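Local coordinates for secreted protein (Streptomyces lividans TK24, PDB 5LXZ) that is a secreted copper metalloradical protein of the AA5 (galactose oxidase-like) family and is therefore probably a copper-radical oxidase, at residues A[343-349]-A[378-384]; A[368-372]-A[405-410]; A[374-379]-A[425-430]; A[398-402]-A[446-450]. The protein carries 1 engineered substitution. All blocks are in the same frame, centred on the assembly; numbering follows the deposited sequence. Where two conformers were deposited one is given.

Interaction 1: residues A[343-349]-A[378-384]; sequences MSDANML and LSSEKTR
Residues 343-349 form an irregular loop that meets a second loop, 378-384, whose last two residues begin strand 383-387. CA of M343 lies 6.5 Å from that of R384, and CA of M348 lies 6.1 Å from that of S380. M343 SD rests 3.4 Å from R384 NE. The extended S344 presents its carbonyl O to R384 NE (2.9 Å, nearly linear) and packs its CB against K382 CD (3.7 Å); S344 OG and K382 NZ both go to D397. D345 has positive phi and psi (55/45) and opens a type I turn closed by M348 N to D345 O (2.9 Å). Its m side chain places OD2 2.6 Å from S380 OG, which donates, while a water bridges OD2 (2.7 Å) to E381 N (3.0 Å). S380 OG also accepts from K382 N (3.1 Å), making an ST turn. In the kelch-type propeller, the contact joins the link between two blades to the second-to-third-strand loop of the later blade. A346 and N347 fill the turn, N347 ND2 approaching L378 CD1 (3.7 Å). M348 (mtt) lays SD over the peptide between S379 and S380, 3.4 Å from S379 C and 4.1 Å from L378 CB. R384 (chi1 m, chi2 p) spans the turn, NH2 donating to D345 O (3.1 Å) and M348 O (3.2 Å); its NH1 goes to G369. L349 CD2 lies 3.9 Å from R384 NH2.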
loop_
_atom_site.group_PDB
_atom_site.type_symbol
_atom_site.label_atom_id
_atom_site.label_comp_id
_atom_site.label_asym_id
_atom_site.label_seq_id
_atom_site.Cartn_x
_atom_site.Cartn_y
_atom_site.Cartn_z
ATOM N N MET A 343 14.302 12.498 8.222
ATOM C CA MET A 343 12.873 12.512 7.979
ATOM C C MET A 343 12.116 13.496 8.903
ATOM O O MET A 343 12.046 13.277 10.106
ATOM C CB MET A 343 12.280 11.110 8.147
ATOM C CG MET A 343 10.767 11.054 7.991
ATOM S SD MET A 343 10.142 11.304 6.332
ATOM C CE MET A 343 10.624 9.719 5.587
ATOM N N SER A 344 11.529 14.522 8.301
ATOM C CA SER A 344 10.589 15.383 9.013
ATOM C C SER A 344 9.324 14.650 9.293
ATOM O O SER A 344 8.922 13.791 8.498
ATOM C CB SER A 344 10.280 16.611 8.233
ATOM O OG SER A 344 11.432 17.432 8.184
ATOM N N ASP A 345 8.626 14.959 10.389
ATOM C CA ASP A 345 7.324 14.294 10.680
ATOM C C ASP A 345 7.520 12.784 10.687
ATOM O O ASP A 345 6.736 12.038 10.104
ATOM C CB ASP A 345 6.195 14.747 9.737
ATOM C CG ASP A 345 5.836 16.207 9.937
ATOM O OD1 ASP A 345 6.142 16.703 11.051
ATOM O OD2 ASP A 345 5.215 16.778 9.048
ATOM N N ALA A 346 8.591 12.329 11.357
ATOM C CA ALA A 346 8.867 10.903 11.449
ATOM C C ALA A 346 7.829 10.179 12.304
ATOM O O ALA A 346 7.688 8.955 12.234
ATOM C CB ALA A 346 10.255 10.684 11.974
ATOM N N ASN A 347 7.059 10.953 13.073
ATOM C CA ASN A 347 5.924 10.497 13.818
ATOM C C ASN A 347 4.609 10.476 13.039
ATOM O O ASN A 347 3.555 10.197 13.605
ATOM C CB ASN A 347 5.784 11.351 15.090
ATOM C CG ASN A 347 5.553 12.833 14.799
ATOM O OD1 ASN A 347 5.934 13.368 13.773
ATOM N ND2 ASN A 347 4.893 13.495 15.747
ATOM N N MET A 348 4.684 10.788 11.733
ATOM C CA MET A 348 3.508 10.881 10.834
ATOM C C MET A 348 3.819 10.167 9.547
ATOM O O MET A 348 3.685 10.758 8.470
ATOM C CB MET A 348 3.108 12.319 10.564
ATOM C CG MET A 348 2.898 13.086 11.844
ATOM S SD MET A 348 2.268 14.744 11.442
ATOM C CE MET A 348 2.919 15.718 12.781
ATOM N N LEU A 349 4.257 8.905 9.662
ATOM C CA LEU A 349 4.555 8.106 8.478
ATOM C C LEU A 349 3.484 7.078 8.171
ATOM O O LEU A 349 3.436 6.581 7.028
ATOM C CB LEU A 349 5.890 7.409 8.680
ATOM C CG LEU A 349 7.094 8.349 8.612
ATOM C CD1 LEU A 349 8.370 7.606 9.048
ATOM C CD2 LEU A 349 7.242 8.864 7.188
ATOM N N LEU A 378 -2.901 13.766 14.428
ATOM C CA LEU A 378 -1.790 14.380 13.739
ATOM C C LEU A 378 -1.824 14.022 12.243
ATOM O O LEU A 378 -2.081 12.887 11.896
ATOM C CB LEU A 378 -0.466 13.885 14.315
ATOM C CG LEU A 378 -0.144 14.149 15.785
ATOM C CD1 LEU A 378 1.176 13.450 16.133
ATOM C CD2 LEU A 378 -0.040 15.656 15.969
ATOM N N SER A 379 -1.514 14.987 11.403
ATOM C CA SER A 379 -1.300 14.758 9.971
ATOM C C SER A 379 -0.264 15.705 9.418
ATOM O O SER A 379 -0.112 16.835 9.888
ATOM C CB SER A 379 -2.601 14.759 9.193
ATOM O OG SER A 379 -3.186 16.053 9.190
ATOM N N SER A 380 0.512 15.224 8.427
ATOM C CA SER A 380 1.665 15.921 7.890
ATOM C C SER A 380 1.351 16.614 6.569
ATOM O O SER A 380 0.731 16.018 5.687
ATOM C CB SER A 380 2.800 14.933 7.619
ATOM O OG SER A 380 3.929 15.582 7.104
ATOM N N GLU A 381 1.775 17.855 6.418
ATOM C CA GLU A 381 1.718 18.527 5.152
ATOM C C GLU A 381 3.027 18.421 4.357
ATOM O O GLU A 381 3.157 19.012 3.285
ATOM C CB GLU A 381 1.310 20.005 5.334
ATOM C CG GLU A 381 2.377 20.829 5.998
ATOM C CD GLU A 381 1.887 22.238 6.318
ATOM O OE1 GLU A 381 0.719 22.417 6.730
ATOM O OE2 GLU A 381 2.709 23.128 6.113
ATOM N N LYS A 382 4.009 17.671 4.850
ATOM C CA LYS A 382 5.317 17.663 4.245
ATOM C C LYS A 382 5.510 16.612 3.181
ATOM O O LYS A 382 4.904 15.508 3.224
ATOM C CB LYS A 382 6.409 17.540 5.305
ATOM C CG LYS A 382 6.428 18.811 6.154
ATOM C CD LYS A 382 7.544 18.846 7.168
ATOM C CE LYS A 382 7.676 20.283 7.715
ATOM N NZ LYS A 382 8.996 20.437 8.352
ATOM N N THR A 383 6.400 16.955 2.265
ATOM C CA THR A 383 7.100 15.981 1.460
ATOM C C THR A 383 8.517 15.877 1.929
ATOM O O THR A 383 9.123 16.864 2.367
ATOM C CB THR A 383 7.056 16.240 -0.059
ATOM O OG1 THR A 383 7.750 17.426 -0.376
ATOM C CG2 THR A 383 5.635 16.315 -0.524
ATOM N N ARG A 384 9.072 14.674 1.847
ATOM C CA ARG A 384 10.448 14.429 2.287
ATOM C C ARG A 384 11.119 13.636 1.188
ATOM O O ARG A 384 10.572 12.622 0.783
ATOM C CB ARG A 384 10.497 13.722 3.625
ATOM C CG ARG A 384 9.647 14.352 4.729
ATOM C CD ARG A 384 8.161 14.017 4.629
ATOM N NE ARG A 384 7.586 13.578 5.895
ATOM C CZ ARG A 384 6.383 13.046 5.989
ATOM N NH1 ARG A 384 5.588 13.019 4.932
ATOM N NH2 ARG A 384 5.960 12.515 7.136
HETATM O O HOH W 1 3.546 18.877 8.631
#

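Interaction 2: residues A[368-372]-A[405-410]; sequences IGGGG and TRYPQA
Two neighbouring blades of the kelch propeller meet where the four-glycine run 369-372, which leaves strand 364-368, passes the segment leading into strand 409-412. CA of G369 is 5.0 Å from that of T405, and CA of G370 is 4.4 Å from that of R406. This closeness needs glycine: at G369 (phi/psi 66/-145) a CB would clash with T405 O, and at G371 it would run into R406 CZ. T405 O accepts from G370 N (2.9 Å, N-H...O angle 156°) and is also met by the CA-H of G369, with G369 CA 3.2 Å from T405 O. T405 OG1 turns back to K403. R406, with chi1 m and chi2 and chi3 t, extends along the glycines and sets one face of its guanidinium over G371 CA, 3.7 Å from R406 CZ. Outside the segments, R406 NH2 bonds S376 O and NH1 bonds T351 OG1, while G369 O receives R384 NH1. Backbone hydrogen bonds join G369 to K382, G370 to S380, G371 to E350 and G372 to L378. Apolar contacts finish the joint: I368 CG2 to P408 CG and I368 CD1 to A410 CB, each 3.8 Å. At the far end R406 NH2 donates to G372 O at 2.8 Å.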
loop_
_atom_site.group_PDB
_atom_site.type_symbol
_atom_site.label_atom_id
_atom_site.label_comp_id
_atom_site.label_asym_id
_atom_site.label_seq_id
_atom_site.Cartn_x
_atom_site.Cartn_y
_atom_site.Cartn_z
ATOM N N ILE A 368 5.186 11.398 1.192
ATOM C CA ILE A 368 4.199 12.449 1.085
ATOM C C ILE A 368 3.141 12.280 2.163
ATOM O O ILE A 368 2.475 11.258 2.232
ATOM C CB ILE A 368 3.480 12.387 -0.294
ATOM C CG1 ILE A 368 4.466 12.350 -1.430
ATOM C CG2 ILE A 368 2.504 13.541 -0.462
ATOM C CD1 ILE A 368 3.907 11.902 -2.750
ATOM N N GLY A 369 2.939 13.306 2.973
ATOM C CA GLY A 369 1.871 13.340 3.928
ATOM C C GLY A 369 2.040 12.281 5.019
ATOM O O GLY A 369 3.171 11.956 5.381
ATOM N N GLY A 370 0.917 11.737 5.476
ATOM C CA GLY A 370 0.899 10.806 6.570
ATOM C C GLY A 370 0.222 11.341 7.799
ATOM O O GLY A 370 -0.162 12.502 7.871
ATOM N N GLY A 371 0.013 10.448 8.735
ATOM C CA GLY A 371 -0.569 10.796 10.004
ATOM C C GLY A 371 0.041 10.078 11.166
ATOM O O GLY A 371 0.875 9.188 11.028
ATOM N N GLY A 372 -0.357 10.498 12.368
ATOM C CA GLY A 372 0.180 9.885 13.552
ATOM C C GLY A 372 -0.276 8.456 13.713
ATOM O O GLY A 372 -1.227 8.002 13.070
ATOM N N THR A 405 -2.129 15.907 5.504
ATOM C CA THR A 405 -2.827 15.002 4.574
ATOM C C THR A 405 -2.460 13.551 4.815
ATOM O O THR A 405 -1.328 13.174 4.462
ATOM C CB THR A 405 -2.451 15.362 3.123
ATOM O OG1 THR A 405 -2.723 16.760 2.876
ATOM C CG2 THR A 405 -3.257 14.562 2.131
ATOM N N ARG A 406 -3.382 12.763 5.374
ATOM C CA ARG A 406 -3.301 11.305 5.330
ATOM C C ARG A 406 -3.769 10.795 3.970
ATOM O O ARG A 406 -4.651 11.369 3.339
ATOM C CB ARG A 406 -4.209 10.659 6.369
ATOM C CG ARG A 406 -3.818 10.824 7.814
ATOM C CD ARG A 406 -4.849 10.164 8.653
ATOM N NE ARG A 406 -4.502 10.088 10.058
ATOM C CZ ARG A 406 -3.767 9.122 10.623
ATOM N NH1 ARG A 406 -3.168 8.174 9.885
ATOM N NH2 ARG A 406 -3.598 9.091 11.927
ATOM N N TYR A 407 -3.245 9.636 3.554
ATOM C CA TYR A 407 -3.763 8.919 2.393
ATOM C C TYR A 407 -3.619 9.620 1.029
ATOM O O TYR A 407 -4.417 9.345 0.152
ATOM C CB TYR A 407 -5.234 8.484 2.535
ATOM C CG TYR A 407 -5.676 8.094 3.907
ATOM C CD1 TYR A 407 -5.354 6.852 4.467
ATOM C CD2 TYR A 407 -6.493 8.931 4.625
ATOM C CE1 TYR A 407 -5.791 6.498 5.735
ATOM C CE2 TYR A 407 -6.910 8.563 5.892
ATOM C CZ TYR A 407 -6.598 7.329 6.415
ATOM O OH TYR A 407 -7.064 6.991 7.694
ATOM N N PRO A 408 -2.658 10.527 0.827
ATOM C CA PRO A 408 -2.627 11.147 -0.508
ATOM C C PRO A 408 -2.370 10.108 -1.568
ATOM O O PRO A 408 -1.541 9.174 -1.373
ATOM C CB PRO A 408 -1.431 12.110 -0.432
ATOM C CG PRO A 408 -0.545 11.462 0.589
ATOM C CD PRO A 408 -1.466 10.844 1.615
ATOM N N GLN A 409 -3.106 10.227 -2.676
ATOM C CA GLN A 409 -2.804 9.430 -3.879
ATOM C C GLN A 409 -1.619 10.058 -4.588
ATOM O O GLN A 409 -1.454 11.282 -4.568
ATOM C CB GLN A 409 -4.008 9.378 -4.798
ATOM C CG GLN A 409 -5.211 8.626 -4.243
ATOM C CD GLN A 409 -6.230 9.506 -3.521
ATOM O OE1 GLN A 409 -6.909 10.319 -4.157
ATOM N NE2 GLN A 409 -6.352 9.361 -2.215
ATOM N N ALA A 410 -0.755 9.252 -5.215
ATOM C CA ALA A 410 0.423 9.732 -5.878
ATOM C C ALA A 410 0.796 8.851 -7.029
ATOM O O ALA A 410 1.074 7.661 -6.821
ATOM C CB ALA A 410 1.573 9.932 -4.926
#

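Interaction 3: residues A[374-379]-A[425-430]; sequences GESKLS and QDYRGR. With EDO (1,2-ethanediol), chain J; EDO (1,2-ethanediol), chain L.
Two loops of adjacent propeller blades, each joining the second strand of its kelch blade to the third, pack together close to a copper site: the Y427 side chain is about 9 Å from a bound copper ion, and R428 touches the copper ligand Y460. CA atoms pair E375 with Y427 (5.9 Å), K377 with D426 (5.7 Å) and S379 with Q425 (6.3 Å), so the loops run in opposite directions. E375 CG sits over the Y427 ring, 3.7 Å from its centroid and 17° off the normal, a CH-pi contact; the E375 carboxylate reaches K212, and Y427 OH bonds D216. D426 is the acidic centre of a salt-bridge network. Its OD2 takes K377 NZ (2.8 Å) and R430 NE (2.7 Å), while its OD1 accepts from Y427 N (2.8 Å). K377 NZ and R430 NE thus come within 3.3 Å. R430, chi1 p and then extended, donates NH2 to E375 O (2.7 Å) and NH1 weakly to the same oxygen (3.1 Å). One ethanediol, probably from the crystallisation liquor, links E375 OE1 and R430 NH1. Q425 O accepts from S379 OG at 2.8 Å, and a water bridges Q425 O (2.7 Å) and K377 O (2.6 Å).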
loop_
_atom_site.group_PDB
_atom_site.type_symbol
_atom_site.label_atom_id
_atom_site.label_comp_id
_atom_site.label_asym_id
_atom_site.label_seq_id
_atom_site.Cartn_x
_atom_site.Cartn_y
_atom_site.Cartn_z
ATOM N N GLY A 374 -1.917 4.996 14.560
ATOM C CA GLY A 374 -3.284 4.605 14.864
ATOM C C GLY A 374 -4.271 5.668 14.487
ATOM O O GLY A 374 -4.251 6.140 13.346
ATOM N N GLU A 375 -5.108 6.069 15.438
ATOM C CA GLU A 375 -6.215 6.983 15.176
ATOM C C GLU A 375 -5.877 8.406 15.529
ATOM O O GLU A 375 -6.774 9.246 15.752
ATOM C CB GLU A 375 -7.489 6.480 15.881
ATOM C CG GLU A 375 -7.872 5.118 15.392
ATOM C CD GLU A 375 -9.004 4.425 16.139
ATOM O OE1 GLU A 375 -9.687 5.102 16.931
ATOM O OE2 GLU A 375 -9.079 3.190 15.969
ATOM N N SER A 376 -4.596 8.705 15.565
ATOM C CA SER A 376 -4.113 10.026 15.887
ATOM C C SER A 376 -4.722 11.112 15.033
ATOM O O SER A 376 -4.996 10.928 13.817
ATOM C CB SER A 376 -2.619 10.051 15.665
ATOM O OG SER A 376 -2.008 11.312 15.859
ATOM N N LYS A 377 -4.892 12.285 15.654
ATOM C CA LYS A 377 -5.271 13.497 14.919
ATOM C C LYS A 377 -4.138 14.172 14.194
ATOM O O LYS A 377 -4.359 15.130 13.446
ATOM C CB LYS A 377 -5.932 14.520 15.872
ATOM C CG LYS A 377 -7.225 14.044 16.416
ATOM C CD LYS A 377 -8.091 15.185 16.931
ATOM C CE LYS A 377 -9.528 14.729 17.006
ATOM N NZ LYS A 377 -10.064 14.421 15.658
ATOM N N LEU A 378 -2.901 13.766 14.428
ATOM C CA LEU A 378 -1.790 14.380 13.739
ATOM C C LEU A 378 -1.824 14.022 12.243
ATOM O O LEU A 378 -2.081 12.887 11.896
ATOM C CB LEU A 378 -0.466 13.885 14.315
ATOM C CG LEU A 378 -0.144 14.149 15.785
ATOM C CD1 LEU A 378 1.176 13.450 16.133
ATOM C CD2 LEU A 378 -0.040 15.656 15.969
ATOM N N SER A 379 -1.514 14.987 11.403
ATOM C CA SER A 379 -1.300 14.758 9.971
ATOM C C SER A 379 -0.264 15.705 9.418
ATOM O O SER A 379 -0.112 16.835 9.888
ATOM C CB SER A 379 -2.601 14.759 9.193
ATOM O OG SER A 379 -3.186 16.053 9.190
ATOM N N GLN A 425 -7.568 15.274 6.074
ATOM C CA GLN A 425 -6.791 15.904 7.110
ATOM C C GLN A 425 -6.739 15.078 8.401
ATOM O O GLN A 425 -5.830 15.277 9.219
ATOM C CB GLN A 425 -7.357 17.292 7.398
ATOM C CG GLN A 425 -6.467 18.193 8.228
ATOM C CD GLN A 425 -6.843 19.700 8.150
ATOM O OE1 GLN A 425 -7.687 20.111 7.395
ATOM N NE2 GLN A 425 -6.149 20.497 8.921
ATOM N N ASP A 426 -7.711 14.181 8.580
ATOM C CA ASP A 426 -7.779 13.344 9.757
ATOM C C ASP A 426 -8.060 11.901 9.403
ATOM O O ASP A 426 -8.386 11.560 8.256
ATOM C CB ASP A 426 -8.860 13.934 10.684
ATOM C CG ASP A 426 -8.661 13.596 12.152
ATOM O OD1 ASP A 426 -7.768 12.793 12.563
ATOM O OD2 ASP A 426 -9.526 14.066 12.948
ATOM N N TYR A 427 -7.958 11.055 10.412
ATOM C CA TYR A 427 -8.168 9.609 10.321
ATOM C C TYR A 427 -9.462 9.245 9.635
ATOM O O TYR A 427 -10.514 9.688 10.050
ATOM C CB TYR A 427 -8.094 9.013 11.731
ATOM C CG TYR A 427 -8.330 7.538 11.793
ATOM C CD1 TYR A 427 -7.306 6.624 11.524
ATOM C CD2 TYR A 427 -9.579 7.036 12.145
ATOM C CE1 TYR A 427 -7.519 5.261 11.606
ATOM C CE2 TYR A 427 -9.827 5.680 12.214
ATOM C CZ TYR A 427 -8.801 4.785 11.904
ATOM O OH TYR A 427 -9.026 3.457 11.985
ATOM N N ARG A 428 -9.386 8.466 8.558
ATOM C CA ARG A 428 -10.556 7.997 7.839
ATOM C C ARG A 428 -11.549 9.101 7.498
ATOM O O ARG A 428 -12.784 8.888 7.533
ATOM C CB ARG A 428 -11.213 6.831 8.544
ATOM C CG ARG A 428 -10.327 5.592 8.598
ATOM C CD ARG A 428 -11.084 4.391 9.074
ATOM N NE ARG A 428 -12.171 4.049 8.171
ATOM C CZ ARG A 428 -12.977 3.020 8.338
ATOM N NH1 ARG A 428 -12.881 2.221 9.401
ATOM N NH2 ARG A 428 -13.919 2.800 7.451
ATOM N N GLY A 429 -11.023 10.266 7.145
ATOM C CA GLY A 429 -11.892 11.365 6.757
ATOM C C GLY A 429 -12.782 11.918 7.858
ATOM O O GLY A 429 -13.737 12.607 7.529
ATOM N N ARG A 430 -12.515 11.609 9.112
ATOM C CA ARG A 430 -13.477 12.019 10.145
ATOM C C ARG A 430 -13.477 13.555 10.231
ATOM O O ARG A 430 -12.499 14.247 9.907
ATOM C CB ARG A 430 -13.172 11.367 11.479
ATOM C CG ARG A 430 -11.962 11.950 12.161
ATOM C CD ARG A 430 -11.603 11.208 13.432
ATOM N NE ARG A 430 -10.281 11.609 13.857
ATOM C CZ ARG A 430 -9.447 10.873 14.581
ATOM N NH1 ARG A 430 -9.801 9.696 15.016
ATOM N NH2 ARG A 430 -8.242 11.336 14.841
HETATM C C1 EDO J . -11.881 6.677 15.736
HETATM O O1 EDO J . -10.710 7.178 16.411
HETATM C C2 EDO J . -13.029 7.564 16.216
HETATM O O2 EDO J . -12.875 8.817 15.613
HETATM C C1 EDO L . -16.211 0.902 8.878
HETATM O O1 EDO L . -15.104 0.024 9.056
HETATM C C2 EDO L . -16.681 1.087 7.449
HETATM O O2 EDO L . -17.522 2.275 7.384
HETATM O O HOH W 2 -6.291 15.945 11.837
#

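Interaction 4: residues A[398-402]-A[446-450]; sequences GPSLE and NEFER. With EDO (1,2-ethanediol), chain H.
Strand 447-450, an outermost strand of its kelch blade, carries residues that pack on the extended linker 398-402 leaving the preceding blade's outermost strand. The two run nearly parallel, 19° apart end to end, with CA of P399 5.6 Å from that of E447 and no hydrogen bond between them. N446 (phi/psi 55/38) forms a G1 beta bulge with E447 opposite H442. Its OD1, bonded to Y441 OH, comes 3.5 Å from P399 CD, and its carbonyl O accepts from an ethanediol, probably from the crystallisation liquor (N446 O to EDO O2, 2.7 Å). E447 OE1 stands 4.1 Å from P399 CB. F448 (chi1 m) fills the interface: P399 CG lies over its ring, 4.2 Å from the centroid, in a CH-pi contact, and L401 CD2 touches F448 CE2 (3.8 Å). S400 O meets the ring edge, 3.6 Å from F448 CD2. R450 forms a salt bridge with D453 and E402 OE1 a hydrogen bond with Q437; E402 OE1 is 4.4 Å from R450 NH1, beyond salt-bridge range.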
loop_
_atom_site.group_PDB
_atom_site.type_symbol
_atom_site.label_atom_id
_atom_site.label_comp_id
_atom_site.label_asym_id
_atom_site.label_seq_id
_atom_site.Cartn_x
_atom_site.Cartn_y
_atom_site.Cartn_z
ATOM N N GLY A 398 10.848 18.507 0.918
ATOM C CA GLY A 398 10.457 19.049 -0.383
ATOM C C GLY A 398 9.371 20.093 -0.181
ATOM O O GLY A 398 9.154 20.615 0.928
ATOM N N PRO A 399 8.651 20.419 -1.251
ATOM C CA PRO A 399 7.568 21.374 -1.110
ATOM C C PRO A 399 6.443 20.843 -0.251
ATOM O O PRO A 399 6.146 19.624 -0.253
ATOM C CB PRO A 399 7.094 21.584 -2.568
ATOM C CG PRO A 399 7.413 20.295 -3.225
ATOM C CD PRO A 399 8.686 19.811 -2.604
ATOM N N SER A 400 5.769 21.740 0.448
ATOM C CA SER A 400 4.661 21.348 1.284
ATOM C C SER A 400 3.299 21.438 0.631
ATOM O O SER A 400 3.088 22.250 -0.273
ATOM C CB SER A 400 4.634 22.168 2.562
ATOM O OG SER A 400 5.792 21.883 3.314
ATOM N N LEU A 401 2.386 20.616 1.124
ATOM C CA LEU A 401 0.972 20.723 0.862
ATOM C C LEU A 401 0.417 21.868 1.704
ATOM O O LEU A 401 1.114 22.396 2.591
ATOM C CB LEU A 401 0.284 19.423 1.241
ATOM C CG LEU A 401 0.819 18.180 0.536
ATOM C CD1 LEU A 401 0.345 16.915 1.227
ATOM C CD2 LEU A 401 0.425 18.171 -0.924
ATOM N N GLU A 402 -0.819 22.241 1.458
ATOM C CA GLU A 402 -1.470 23.289 2.256
ATOM C C GLU A 402 -1.885 22.769 3.628
ATOM O O GLU A 402 -1.775 23.500 4.603
ATOM C CB GLU A 402 -2.666 23.927 1.522
ATOM C CG GLU A 402 -3.392 25.004 2.336
ATOM C CD GLU A 402 -4.741 25.438 1.801
ATOM O OE1 GLU A 402 -5.268 24.838 0.863
ATOM O OE2 GLU A 402 -5.286 26.444 2.353
ATOM N N ASN A 446 11.356 21.193 -8.254
ATOM C CA ASN A 446 11.060 20.858 -6.855
ATOM C C ASN A 446 9.917 21.644 -6.260
ATOM O O ASN A 446 9.924 21.973 -5.068
ATOM C CB ASN A 446 12.330 20.943 -6.002
ATOM C CG ASN A 446 12.220 20.188 -4.684
ATOM O OD1 ASN A 446 11.524 19.184 -4.557
ATOM N ND2 ASN A 446 12.939 20.654 -3.706
ATOM N N GLU A 447 8.892 21.885 -7.081
ATOM C CA GLU A 447 7.715 22.593 -6.623
ATOM C C GLU A 447 6.446 21.878 -6.996
ATOM O O GLU A 447 6.417 21.098 -7.938
ATOM C CB GLU A 447 7.662 24.013 -7.224
ATOM C CG GLU A 447 8.870 24.892 -6.879
ATOM C CD GLU A 447 8.857 25.474 -5.493
ATOM O OE1 GLU A 447 8.178 24.963 -4.569
ATOM O OE2 GLU A 447 9.576 26.502 -5.295
ATOM N N PHE A 448 5.391 22.218 -6.280
ATOM C CA PHE A 448 4.022 21.812 -6.602
ATOM C C PHE A 448 3.328 22.894 -7.419
ATOM O O PHE A 448 3.525 24.087 -7.188
ATOM C CB PHE A 448 3.191 21.645 -5.336
ATOM C CG PHE A 448 3.375 20.337 -4.618
ATOM C CD1 PHE A 448 3.158 19.149 -5.269
ATOM C CD2 PHE A 448 3.603 20.316 -3.245
ATOM C CE1 PHE A 448 3.254 17.944 -4.584
ATOM C CE2 PHE A 448 3.713 19.121 -2.558
ATOM C CZ PHE A 448 3.521 17.939 -3.230
ATOM N N GLU A 449 2.508 22.435 -8.353
ATOM C CA GLU A 449 1.594 23.273 -9.134
ATOM C C GLU A 449 0.204 22.761 -8.814
ATOM O O GLU A 449 -0.079 21.594 -9.027
ATOM C CB GLU A 449 1.895 23.119 -10.616
ATOM C CG GLU A 449 0.876 23.756 -11.546
ATOM C CD GLU A 449 1.084 23.369 -13.004
ATOM O OE1 GLU A 449 1.964 22.539 -13.317
ATOM O OE2 GLU A 449 0.315 23.881 -13.876
ATOM N N ARG A 450 -0.667 23.598 -8.285
ATOM C CA ARG A 450 -2.043 23.224 -8.094
ATOM C C ARG A 450 -2.758 23.046 -9.437
ATOM O O ARG A 450 -2.591 23.840 -10.364
ATOM C CB ARG A 450 -2.720 24.305 -7.277
ATOM C CG ARG A 450 -4.064 23.926 -6.818
ATOM C CD ARG A 450 -4.087 23.240 -5.477
ATOM N NE ARG A 450 -5.500 23.214 -5.172
ATOM C CZ ARG A 450 -6.163 23.987 -4.338
ATOM N NH1 ARG A 450 -5.538 24.840 -3.531
ATOM N NH2 ARG A 450 -7.469 23.851 -4.264
HETATM C C1 EDO H . 11.149 23.366 -0.941
HETATM O O1 EDO H . 12.385 22.862 -0.427
HETATM C C2 EDO H . 11.104 23.028 -2.424
HETATM O O2 EDO H . 10.243 23.889 -3.175
#

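Overall arrangement
All four contacts involve the blade that begins with strand 353-356 and ends with strand 395-397, or the linkers flanking it; interactions 2, 3 and 4 reach the next blade. Interactions 1 and 2 touch closely, with centres 8 Å apart: R384 NH1 reaches G369 O (2.7 Å) and S380 N reaches G370 O (2.9 Å). Interaction 3 shares L378 and S379 with interaction 1 and meets interaction 2 through Y407 OH to R428 N (2.9 Å). It approaches copper more closely, about 9 Å from the Y427 side chain against about 12 Å from that of R406. Interaction 4 lies at the surface, tied to interaction 1 by T383 OG1 to P399 O (2.7 Å).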